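Local coordinates for dihydropteroate synthase (Xanthomonas albilineans, PDB 6Q62), which probably condenses para-aminobenzoate with 6-hydroxymethyl-7,8-dihydropterin diphosphate to give 7,8-dihydropteroate, a precursor of folate, at residues F33-G36 with G37-T41. Numbering follows the deposited sequence.
Sequences FSDG and GTHTT. With ICB (1H-indole-2-carboxylic acid), chain G.
His39 folds back on Asp35 and grips its carbonyl: ND1 donates to Asp35 O across 2.9 Å, with the acceptor almost exactly in the imidazole plane and an N-H...O angle of 148°. The carboxylate of the same aspartate lies over one face of that ring, OD2 offset toward the rim and 3.4 Å from His39 ND1; the two planes are only 23° apart. A chi1 of 64°, which sets CG between the backbone N and the carbonyl carbon of Asp35, brings the acid over the ring. Two weak backbone bonds, from Thr38 N (3.3 Å) and His39 N (3.1 Å), also converge on Asp35 O, and a water adds a further bond while linking this oxygen to Thr38 OG1. At the other end Phe33 CE2 approaches Thr41 CG2 at 4.0 Å, the phenyl also resting on Ala44 and Ala45 of helix 41-54. Thr40 is the N-cap of this helix, its OG1 capping a backbone N just beyond Thr41, while its own N bonds to Glu43 OE2. Indole-2-carboxylic acid lies against the two glycines, whose lack of side chains permits the close approach: O12 is 3.3 Å from Gly36 N and C07 3.4 Å from Gly37 N. The whole lies at the surface, in the β1-α1 loop of the TIM-barrel fold, between strand 21-27 and helix 41-54; in related synthases this loop is mobile and probably closes over the active site during catalysis. Donation from ND1 requires a proton there and fixes the imidazole's rotation; one carbonyl thus gathers the turn through backbone, side chain and solvent.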
# COMPACT_ATOMS: atom_id res chain seq x y z
N PHE A 33 -11.72 8.68 -21.71
CA PHE A 33 -12.13 10.01 -21.24
C PHE A 33 -13.64 10.25 -21.33
O PHE A 33 -14.30 9.63 -22.15
CB PHE A 33 -11.36 11.11 -22.02
CG PHE A 33 -9.89 10.79 -22.17
CD1 PHE A 33 -9.03 10.88 -21.08
CD2 PHE A 33 -9.38 10.33 -23.38
CE1 PHE A 33 -7.67 10.55 -21.21
CE2 PHE A 33 -8.03 10.00 -23.51
CZ PHE A 33 -7.19 10.11 -22.43
N SER A 34 -14.18 11.17 -20.51
CA SER A 34 -15.61 11.51 -20.50
C SER A 34 -15.83 12.98 -20.88
O SER A 34 -16.97 13.45 -20.88
CB SER A 34 -16.21 11.23 -19.11
OG SER A 34 -15.54 11.97 -18.11
N ASP A 35 -14.75 13.69 -21.20
CA ASP A 35 -14.77 15.11 -21.56
C ASP A 35 -14.70 15.36 -23.09
O ASP A 35 -14.39 16.47 -23.50
CB ASP A 35 -13.62 15.84 -20.86
CG ASP A 35 -12.20 15.39 -21.25
OD1 ASP A 35 -12.07 14.44 -22.05
OD2 ASP A 35 -11.23 16.02 -20.76
N GLY A 36 -15.00 14.33 -23.88
CA GLY A 36 -14.95 14.40 -25.33
C GLY A 36 -15.87 15.40 -26.01
O GLY A 36 -15.61 15.78 -27.16
N GLY A 37 -16.93 15.84 -25.31
CA GLY A 37 -17.84 16.85 -25.84
C GLY A 37 -17.13 18.12 -26.24
O GLY A 37 -17.48 18.74 -27.23
N THR A 38 -16.09 18.51 -25.49
CA THR A 38 -15.35 19.75 -25.81
C THR A 38 -13.84 19.53 -25.87
O THR A 38 -13.09 20.50 -26.01
CB THR A 38 -15.69 20.85 -24.77
OG1 THR A 38 -15.17 20.51 -23.48
CG2 THR A 38 -17.18 21.14 -24.68
N HIS A 39 -13.37 18.29 -25.77
CA HIS A 39 -11.93 18.02 -25.84
C HIS A 39 -11.61 16.98 -26.89
O HIS A 39 -12.44 16.10 -27.13
CB HIS A 39 -11.42 17.48 -24.50
CG HIS A 39 -11.51 18.46 -23.37
ND1 HIS A 39 -12.65 18.55 -22.60
CD2 HIS A 39 -10.63 19.40 -22.97
CE1 HIS A 39 -12.41 19.51 -21.72
NE2 HIS A 39 -11.21 20.06 -21.91
N THR A 40 -10.38 16.99 -27.42
CA THR A 40 -9.99 15.91 -28.31
C THR A 40 -9.41 14.76 -27.45
O THR A 40 -8.99 14.96 -26.30
CB THR A 40 -8.95 16.40 -29.35
OG1 THR A 40 -7.67 16.50 -28.74
CG2 THR A 40 -9.33 17.71 -30.03
N THR A 41 -9.36 13.54 -28.02
CA THR A 41 -8.77 12.38 -27.33
C THR A 41 -7.28 12.66 -27.08
O THR A 41 -6.77 12.41 -25.98
CB THR A 41 -8.98 11.13 -28.19
OG1 THR A 41 -10.37 11.00 -28.40
CG2 THR A 41 -8.45 9.85 -27.51
C10 ICB G . -18.45 12.47 -25.70
C01 ICB G . -22.81 16.73 -25.24
C02 ICB G . -23.20 16.18 -26.48
C03 ICB G . -22.49 15.12 -27.04
C04 ICB G . -21.39 14.61 -26.35
C05 ICB G . -21.00 15.14 -25.07
C06 ICB G . -21.72 16.22 -24.54
C07 ICB G . -19.89 14.38 -24.63
C08 ICB G . -19.61 13.44 -25.60
N09 ICB G . -20.52 13.57 -26.65
O11 ICB G . -18.41 11.67 -26.66
O12 ICB G . -17.62 12.56 -24.77
O HOH W 1 -17.83 16.31 -22.60
O HOH W 2 -16.32 18.57 -21.92
O HOH W 3 -11.36 13.93 -24.76